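Local coordinates for beta-L-arabinobiosidase (Bacteroides thetaiotaomicron, PDB 5MQR), which probably hydrolyses glycosidic bonds in complex plant pectin as a beta-L-arabinobiosidase, and may also have exo-alpha-sialidase activity, at residues Ile1046-Asn1058 and Leu1066-His1078. Numbering follows the deposited sequence.
Sequences IPADKWDWFCLDN and LTILWDKNGDRYH
With CG of Trp-1053 turned between its backbone N and carbonyl carbon (chi1 46°), the indole lies against Arg-1076, whose chain starts anti to N and bends at chi2 (68°) to run across the ring. CD of Arg-1076 sits over the five-membered ring, 3.8 Å from its centroid, and the guanidinium is stacked on the six-membered ring with CZ 3.7 Å from that centroid, the planes only 11° apart: a cation-pi contact extended by CH-pi packing. Glu-662, on strand 660-662, forms a salt bridge through OE1 with Arg-1076 NH2 and a hydrogen bond through OE2 with Tyr-1077 OH, which lies 3.2 Å from Cys-1055 CB. An alanine in place of Trp-1053 would probably leave the guanidinium without its aromatic bed, held by its polar partners alone and less firmly fixed in its plane. Across the hairpin's other face, CB of Trp-1070 rests on the Phe-1054 ring, 3.6 Å from its centroid, while Trp-1070 NE1 makes a bent bond, in its ring plane, to Trp-1051 O at 2.9 Å. Antiparallel backbone bonds pair Phe-1054 with Trp-1070 and Leu-1056 with Ile-1068. Farther along, Thr-1067 OG1 donates to Asp-1057 OD1 (2.6 Å) from above the carboxylate plane, and Asn-1058 N reaches that oxygen from the opposite face. Ala-619 N is its third donor, while Phe-620 N and Leu-621 N bind OD2, so the buried charge is likely to be well compensated.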
ATOM      1  N   ILE A1046       7.855  15.139  11.391  1.00 32.13           N
ATOM      2  CA  ILE A1046       6.748  14.712  12.216  1.00 32.24           C
ATOM      3  C   ILE A1046       7.445  13.906  13.304  1.00 32.47           C
ATOM      4  O   ILE A1046       8.340  13.137  12.999  1.00 34.07           O
ATOM      5  CB  ILE A1046       5.786  13.873  11.381  1.00 32.01           C
ATOM      6  CG1 ILE A1046       5.245  14.742  10.266  1.00 32.29           C
ATOM      7  CG2 ILE A1046       4.641  13.335  12.229  1.00 32.22           C
ATOM      8  CD1 ILE A1046       4.357  14.014   9.283  1.00 32.27           C
ATOM      9  N   PRO A1047       7.097  14.120  14.583  1.00 32.77           N
ATOM     10  CA  PRO A1047       7.719  13.266  15.593  1.00 33.37           C
ATOM     11  C   PRO A1047       7.327  11.804  15.474  1.00 34.70           C
ATOM     12  O   PRO A1047       6.279  11.455  14.883  1.00 33.87           O
ATOM     13  CB  PRO A1047       7.221  13.829  16.929  1.00 33.36           C
ATOM     14  CG  PRO A1047       6.210  14.871  16.611  1.00 33.08           C
ATOM     15  CD  PRO A1047       6.336  15.238  15.169  1.00 32.52           C
ATOM     16  N   ALA A1048       8.182  10.965  16.039  1.00 37.22           N
ATOM     17  CA  ALA A1048       7.887   9.554  16.190  1.00 39.49           C
ATOM     18  C   ALA A1048       6.630   9.430  17.051  1.00 39.83           C
ATOM     19  O   ALA A1048       6.492  10.130  18.072  1.00 41.42           O
ATOM     20  CB  ALA A1048       9.066   8.810  16.840  1.00 39.99           C
ATOM     21  N   ASP A1049       5.710   8.580  16.601  1.00 39.18           N
ATOM     22  CA  ASP A1049       4.452   8.273  17.321  1.00 39.68           C
ATOM     23  C   ASP A1049       3.403   9.374  17.307  1.00 36.37           C
ATOM     24  O   ASP A1049       2.448   9.327  18.095  1.00 38.55           O
ATOM     25  CB  ASP A1049       4.708   7.789  18.770  1.00 43.06           C
ATOM     26  CG  ASP A1049       5.579   6.568  18.812  1.00 46.94           C
ATOM     27  OD1 ASP A1049       5.075   5.491  18.391  1.00 52.14           O
ATOM     28  OD2 ASP A1049       6.762   6.687  19.221  1.00 50.14           O
ATOM     29  N   LYS A1050       3.554  10.357  16.423  1.00 32.47           N
ATOM     30  CA  LYS A1050       2.516  11.358  16.262  1.00 29.95           C
ATOM     31  C   LYS A1050       1.338  10.736  15.503  1.00 27.98           C
ATOM     32  O   LYS A1050       0.221  10.753  15.998  1.00 26.89           O
ATOM     33  CB  LYS A1050       3.061  12.578  15.517  1.00 29.86           C
ATOM     34  CG  LYS A1050       2.058  13.677  15.210  1.00 29.08           C
ATOM     35  CD  LYS A1050       1.287  14.174  16.425  1.00 29.21           C
ATOM     36  CE  LYS A1050       2.167  14.912  17.425  1.00 30.60           C
ATOM     37  NZ  LYS A1050       1.332  15.462  18.543  1.00 31.39           N
ATOM     38  N   TRP A1051       1.624  10.193  14.313  1.00 25.86           N
ATOM     39  CA  TRP A1051       0.644   9.609  13.406  1.00 24.65           C
ATOM     40  C   TRP A1051       0.991   8.153  12.998  1.00 24.28           C
ATOM     41  O   TRP A1051       2.089   7.881  12.502  1.00 24.58           O
ATOM     42  CB  TRP A1051       0.539  10.461  12.126  1.00 23.62           C
ATOM     43  CG  TRP A1051      -0.036  11.824  12.321  1.00 24.05           C
ATOM     44  CD1 TRP A1051      -0.798  12.274  13.381  1.00 24.01           C
ATOM     45  CD2 TRP A1051       0.048  12.920  11.405  1.00 23.55           C
ATOM     46  NE1 TRP A1051      -1.132  13.585  13.193  1.00 23.66           N
ATOM     47  CE2 TRP A1051      -0.633  14.005  11.989  1.00 23.53           C
ATOM     48  CE3 TRP A1051       0.657  13.096  10.155  1.00 23.41           C
ATOM     49  CZ2 TRP A1051      -0.734  15.248  11.359  1.00 23.33           C
ATOM     50  CZ3 TRP A1051       0.569  14.331   9.539  1.00 23.25           C
ATOM     51  CH2 TRP A1051      -0.138  15.389  10.139  1.00 23.26           C
ATOM     52  N   ASP A1052       0.035   7.239  13.142  1.00 24.09           N
ATOM     53  CA  ASP A1052       0.241   5.853  12.730  1.00 24.32           C
ATOM     54  C   ASP A1052       0.403   5.711  11.228  1.00 23.50           C
ATOM     55  O   ASP A1052       1.004   4.746  10.771  1.00 23.69           O
ATOM     56  CB  ASP A1052      -0.919   4.966  13.164  1.00 25.04           C
ATOM     57  CG  ASP A1052      -0.962   4.745  14.650  1.00 25.95           C
ATOM     58  OD1 ASP A1052       0.015   5.070  15.374  1.00 26.14           O
ATOM     59  OD2 ASP A1052      -1.994   4.217  15.089  1.00 27.24           O
ATOM     60  N   TRP A1053      -0.121   6.665  10.466  1.00 22.60           N
ATOM     61  CA  TRP A1053       0.007   6.615   9.019  1.00 22.01           C
ATOM     62  C   TRP A1053      -0.195   7.969   8.435  1.00 21.41           C
ATOM     63  O   TRP A1053      -0.833   8.812   9.051  1.00 21.44           O
ATOM     64  CB  TRP A1053      -1.040   5.657   8.419  1.00 21.69           C
ATOM     65  CG  TRP A1053      -2.423   5.828   8.970  1.00 21.90           C
ATOM     66  CD1 TRP A1053      -2.985   5.157  10.044  1.00 22.60           C
ATOM     67  CD2 TRP A1053      -3.418   6.736   8.507  1.00 22.03           C
ATOM     68  NE1 TRP A1053      -4.272   5.607  10.263  1.00 22.54           N
ATOM     69  CE2 TRP A1053      -4.562   6.570   9.331  1.00 22.37           C
ATOM     70  CE3 TRP A1053      -3.455   7.693   7.482  1.00 22.17           C
ATOM     71  CZ2 TRP A1053      -5.738   7.314   9.141  1.00 22.81           C
ATOM     72  CZ3 TRP A1053      -4.631   8.430   7.288  1.00 22.65           C
ATOM     73  CH2 TRP A1053      -5.755   8.240   8.121  1.00 22.62           C
ATOM     74  N   PHE A1054       0.340   8.169   7.237  1.00 20.75           N
ATOM     75  CA  PHE A1054      -0.041   9.322   6.412  1.00 20.76           C
ATOM     76  C   PHE A1054       0.437   9.075   5.009  1.00 20.79           C
ATOM     77  O   PHE A1054       1.243   8.170   4.772  1.00 20.70           O
ATOM     78  CB  PHE A1054       0.525  10.661   6.935  1.00 21.00           C
ATOM     79  CG  PHE A1054       2.024  10.700   7.053  1.00 21.42           C
ATOM     80  CD1 PHE A1054       2.816  10.966   5.955  1.00 21.82           C
ATOM     81  CD2 PHE A1054       2.641  10.493   8.278  1.00 22.03           C
ATOM     82  CE1 PHE A1054       4.206  11.006   6.065  1.00 22.28           C
ATOM     83  CE2 PHE A1054       4.028  10.523   8.400  1.00 22.52           C
ATOM     84  CZ  PHE A1054       4.813  10.787   7.288  1.00 22.70           C
ATOM     85  N   CYS A1055      -0.012   9.905   4.081  1.00 20.72           N
ATOM     86  CA  CYS A1055       0.423   9.739   2.706  1.00 20.82           C
ATOM     87  C   CYS A1055       0.271  11.009   1.908  1.00 20.17           C
ATOM     88  O   CYS A1055      -0.749  11.671   1.981  1.00 19.63           O
ATOM     89  CB  CYS A1055      -0.388   8.611   2.051  1.00 21.00           C
ATOM     90  SG  CYS A1055      -0.089   8.423   0.287  1.00 21.79           S
ATOM     91  N   LEU A1056       1.306  11.345   1.161  1.00 20.37           N
ATOM     92  CA  LEU A1056       1.221  12.364   0.125  1.00 20.39           C
ATOM     93  C   LEU A1056       1.399  11.665  -1.199  1.00 19.94           C
ATOM     94  O   LEU A1056       2.379  10.998  -1.428  1.00 19.81           O
ATOM     95  CB  LEU A1056       2.286  13.431   0.289  1.00 20.67           C
ATOM     96  CG  LEU A1056       2.248  14.559  -0.749  1.00 20.78           C
ATOM     97  CD1 LEU A1056       1.061  15.493  -0.519  1.00 20.83           C
ATOM     98  CD2 LEU A1056       3.556  15.335  -0.705  1.00 21.29           C
ATOM     99  N   ASP A1057       0.434  11.850  -2.078  1.00 20.98           N
ATOM    100  CA  ASP A1057       0.348  11.102  -3.320  1.00 21.38           C
ATOM    101  C   ASP A1057       0.048  12.058  -4.451  1.00 21.42           C
ATOM    102  O   ASP A1057      -0.312  13.223  -4.237  1.00 21.37           O
ATOM    103  CB  ASP A1057      -0.781  10.095  -3.196  1.00 21.73           C
ATOM    104  CG  ASP A1057      -0.553   8.829  -3.989  1.00 22.38           C
ATOM    105  OD1 ASP A1057       0.289   8.768  -4.910  1.00 22.71           O
ATOM    106  OD2 ASP A1057      -1.264   7.860  -3.683  1.00 23.25           O
ATOM    107  N   ASN A1058       0.187  11.535  -5.660  1.00 21.58           N
ATOM    108  CA  ASN A1058      -0.131  12.245  -6.882  1.00 21.84           C
ATOM    109  C   ASN A1058       0.741  13.487  -7.046  1.00 21.72           C
ATOM    110  O   ASN A1058       0.289  14.471  -7.631  1.00 22.14           O
ATOM    111  CB  ASN A1058      -1.632  12.622  -6.943  1.00 22.00           C
ATOM    112  CG  ASN A1058      -2.132  12.832  -8.371  1.00 21.88           C
ATOM    113  OD1 ASN A1058      -1.609  12.249  -9.303  1.00 23.15           O
ATOM    114  ND2 ASN A1058      -3.131  13.662  -8.539  1.00 21.81           N
ATOM    115  N   LEU A1066       5.048  11.048  -7.720  1.00 22.43           N
ATOM    116  CA  LEU A1066       5.588  10.515  -6.465  1.00 22.58           C
ATOM    117  C   LEU A1066       4.531  10.278  -5.443  1.00 22.05           C
ATOM    118  O   LEU A1066       3.501  10.970  -5.399  1.00 22.16           O
ATOM    119  CB  LEU A1066       6.681  11.400  -5.827  1.00 23.42           C
ATOM    120  CG  LEU A1066       7.884  11.880  -6.635  1.00 24.32           C
ATOM    121  CD1 LEU A1066       8.981  12.452  -5.723  1.00 25.45           C
ATOM    122  CD2 LEU A1066       8.455  10.815  -7.507  1.00 24.51           C
ATOM    123  N   THR A1067       4.823   9.299  -4.599  1.00 22.03           N
ATOM    124  CA  THR A1067       4.029   9.007  -3.414  1.00 22.15           C
ATOM    125  C   THR A1067       4.970   8.878  -2.242  1.00 22.05           C
ATOM    126  O   THR A1067       6.000   8.231  -2.348  1.00 22.54           O
ATOM    127  CB  THR A1067       3.308   7.666  -3.561  1.00 21.73           C
ATOM    128  OG1 THR A1067       2.666   7.634  -4.826  1.00 21.79           O
ATOM    129  CG2 THR A1067       2.317   7.444  -2.460  1.00 21.45           C
ATOM    130  N   ILE A1068       4.615   9.483  -1.125  1.00 21.93           N
ATOM    131  CA  ILE A1068       5.379   9.317   0.103  1.00 21.94           C
ATOM    132  C   ILE A1068       4.380   8.880   1.145  1.00 21.34           C
ATOM    133  O   ILE A1068       3.378   9.541   1.359  1.00 20.39           O
ATOM    134  CB  ILE A1068       6.026  10.646   0.571  1.00 22.24           C
ATOM    135  CG1 ILE A1068       7.015  11.163  -0.478  1.00 22.54           C
ATOM    136  CG2 ILE A1068       6.684  10.472   1.939  1.00 22.46           C
ATOM    137  CD1 ILE A1068       7.324  12.636  -0.349  1.00 23.06           C
ATOM    138  N   LEU A1069       4.682   7.778   1.804  1.00 21.59           N
ATOM    139  CA  LEU A1069       3.814   7.276   2.807  1.00 22.23           C
ATOM    140  C   LEU A1069       4.521   6.667   3.993  1.00 21.89           C
ATOM    141  O   LEU A1069       5.682   6.242   3.925  1.00 22.28           O
ATOM    142  CB  LEU A1069       2.824   6.282   2.200  1.00 22.91           C
ATOM    143  CG  LEU A1069       3.277   4.943   1.619  1.00 23.62           C
ATOM    144  CD1 LEU A1069       3.517   3.888   2.707  1.00 23.46           C
ATOM    145  CD2 LEU A1069       2.217   4.457   0.624  1.00 23.35           C
ATOM    146  N   TRP A1070       3.764   6.637   5.071  1.00 21.18           N
ATOM    147  CA  TRP A1070       4.199   6.152   6.348  1.00 21.62           C
ATOM    148  C   TRP A1070       3.089   5.253   6.855  1.00 21.54           C
ATOM    149  O   TRP A1070       1.926   5.620   6.808  1.00 20.30           O
ATOM    150  CB  TRP A1070       4.405   7.317   7.318  1.00 21.58           C
ATOM    151  CG  TRP A1070       4.540   6.883   8.737  1.00 21.84           C
ATOM    152  CD1 TRP A1070       3.639   7.082   9.726  1.00 22.01           C
ATOM    153  CD2 TRP A1070       5.620   6.123   9.319  1.00 21.91           C
ATOM    154  NE1 TRP A1070       4.092   6.515  10.902  1.00 22.21           N
ATOM    155  CE2 TRP A1070       5.306   5.928  10.682  1.00 22.01           C
ATOM    156  CE3 TRP A1070       6.827   5.611   8.826  1.00 22.23           C
ATOM    157  CZ2 TRP A1070       6.158   5.237  11.573  1.00 22.38           C
ATOM    158  CZ3 TRP A1070       7.691   4.917   9.720  1.00 22.86           C
ATOM    159  CH2 TRP A1070       7.344   4.744  11.075  1.00 22.67           C
ATOM    160  N   ASP A1071       3.462   4.074   7.341  1.00 22.90           N
ATOM    161  CA  ASP A1071       2.480   3.076   7.798  1.00 23.12           C
ATOM    162  C   ASP A1071       3.156   2.273   8.873  1.00 24.26           C
ATOM    163  O   ASP A1071       3.879   1.318   8.609  1.00 23.63           O
ATOM    164  CB  ASP A1071       2.017   2.205   6.627  1.00 22.16           C
ATOM    165  CG  ASP A1071       0.700   1.463   6.901  1.00 21.94           C
ATOM    166  OD1 ASP A1071       0.241   1.388   8.080  1.00 21.45           O
ATOM    167  OD2 ASP A1071       0.119   0.928   5.909  1.00 20.99           O
ATOM    168  N   LYS A1072       2.944   2.702  10.101  1.00 26.37           N
ATOM    169  CA  LYS A1072       3.637   2.120  11.237  1.00 28.35           C
ATOM    170  C   LYS A1072       3.357   0.636  11.398  1.00 27.45           C
ATOM    171  O   LYS A1072       4.272  -0.132  11.645  1.00 27.72           O
ATOM    172  CB  LYS A1072       3.221   2.830  12.509  1.00 30.37           C
ATOM    173  CG  LYS A1072       4.012   2.412  13.739  1.00 33.25           C
ATOM    174  CD  LYS A1072       3.271   2.826  15.002  1.00 34.90           C
ATOM    175  CE  LYS A1072       3.855   2.133  16.225  1.00 37.24           C
ATOM    176  NZ  LYS A1072       2.760   1.868  17.200  1.00 39.33           N
ATOM    177  N   ASN A1073       2.089   0.270  11.289  1.00 26.51           N
ATOM    178  CA  ASN A1073       1.637  -1.096  11.530  1.00 26.95           C
ATOM    179  C   ASN A1073       1.358  -1.897  10.259  1.00 26.25           C
ATOM    180  O   ASN A1073       1.077  -3.090  10.346  1.00 25.72           O
ATOM    181  CB  ASN A1073       0.366  -1.062  12.409  1.00 27.37           C
ATOM    182  CG  ASN A1073       0.607  -0.414  13.758  1.00 27.83           C
ATOM    183  OD1 ASN A1073      -0.177   0.409  14.211  1.00 29.64           O
ATOM    184  ND2 ASN A1073       1.709  -0.749  14.376  1.00 28.01           N
ATOM    185  N   GLY A1074       1.402  -1.229   9.100  1.00 26.01           N
ATOM    186  CA  GLY A1074       1.278  -1.865   7.795  1.00 25.73           C
ATOM    187  C   GLY A1074      -0.124  -2.022   7.256  1.00 25.46           C
ATOM    188  O   GLY A1074      -0.291  -2.545   6.149  1.00 26.21           O
ATOM    189  N   ASP A1075      -1.125  -1.564   7.998  1.00 25.66           N
ATOM    190  CA  ASP A1075      -2.521  -1.877   7.669  1.00 27.12           C
ATOM    191  C   ASP A1075      -3.305  -0.735   7.014  1.00 26.46           C
ATOM    192  O   ASP A1075      -4.431  -0.935   6.597  1.00 25.85           O
ATOM    193  CB  ASP A1075      -3.290  -2.435   8.881  1.00 27.88           C
ATOM    194  CG  ASP A1075      -3.399  -1.444  10.021  1.00 29.79           C
ATOM    195  OD1 ASP A1075      -2.456  -0.627  10.230  1.00 30.36           O
ATOM    196  OD2 ASP A1075      -4.430  -1.503  10.722  1.00 31.37           O
ATOM    197  N   ARG A1076      -2.711   0.440   6.885  1.00 25.85           N
ATOM    198  CA  ARG A1076      -3.396   1.509   6.161  1.00 26.14           C
ATOM    199  C   ARG A1076      -3.278   1.332   4.657  1.00 24.91           C
ATOM    200  O   ARG A1076      -4.260   1.532   3.956  1.00 25.66           O
ATOM    201  CB  ARG A1076      -2.863   2.909   6.576  1.00 26.33           C
ATOM    202  CG  ARG A1076      -3.585   4.082   5.926  1.00 25.96           C
ATOM    203  CD  ARG A1076      -5.006   4.199   6.417  1.00 25.57           C
ATOM    204  NE  ARG A1076      -5.727   5.347   5.870  1.00 25.45           N
ATOM    205  CZ  ARG A1076      -7.003   5.616   6.159  1.00 24.93           C
ATOM    206  NH1 ARG A1076      -7.681   4.841   7.018  1.00 25.05           N
ATOM    207  NH2 ARG A1076      -7.600   6.673   5.627  1.00 24.01           N
ATOM    208  N   TYR A1077      -2.076   1.015   4.173  1.00 24.89           N
ATOM    209  CA  TYR A1077      -1.794   0.867   2.716  1.00 24.66           C
ATOM    210  C   TYR A1077      -1.469  -0.559   2.262  1.00 25.15           C
ATOM    211  O   TYR A1077      -1.459  -0.805   1.065  1.00 25.12           O
ATOM    212  CB  TYR A1077      -0.689   1.838   2.258  1.00 23.68           C
ATOM    213  CG  TYR A1077      -0.999   3.221   2.761  1.00 23.42           C
ATOM    214  CD1 TYR A1077      -2.040   3.960   2.203  1.00 23.55           C
ATOM    215  CD2 TYR A1077      -0.334   3.755   3.850  1.00 23.18           C
ATOM    216  CE1 TYR A1077      -2.366   5.220   2.685  1.00 23.22           C
ATOM    217  CE2 TYR A1077      -0.651   5.018   4.334  1.00 23.43           C
ATOM    218  CZ  TYR A1077      -1.668   5.746   3.753  1.00 22.97           C
ATOM    219  OH  TYR A1077      -2.024   6.972   4.265  1.00 22.41           O
ATOM    220  N   HIS A1078      -1.203  -1.473   3.202  1.00 25.56           N
ATOM    221  CA  HIS A1078      -0.899  -2.888   2.883  1.00 25.91           C
ATOM    222  C   HIS A1078       0.200  -2.989   1.816  1.00 27.13           C
ATOM    223  O   HIS A1078       0.039  -3.676   0.809  1.00 27.44           O
ATOM    224  CB  HIS A1078      -2.173  -3.635   2.453  1.00 24.83           C
ATOM    225  CG  HIS A1078      -3.190  -3.765   3.542  1.00 24.79           C
ATOM    226  ND1 HIS A1078      -4.367  -3.047   3.556  1.00 25.38           N
ATOM    227  CD2 HIS A1078      -3.197  -4.513   4.668  1.00 25.63           C
ATOM    228  CE1 HIS A1078      -5.057  -3.347   4.642  1.00 25.33           C
ATOM    229  NE2 HIS A1078      -4.370  -4.240   5.332  1.00 25.88           N
TER
HETATM  230  O   HOH W   1      -0.146   2.206  10.619  1.00 27.99           O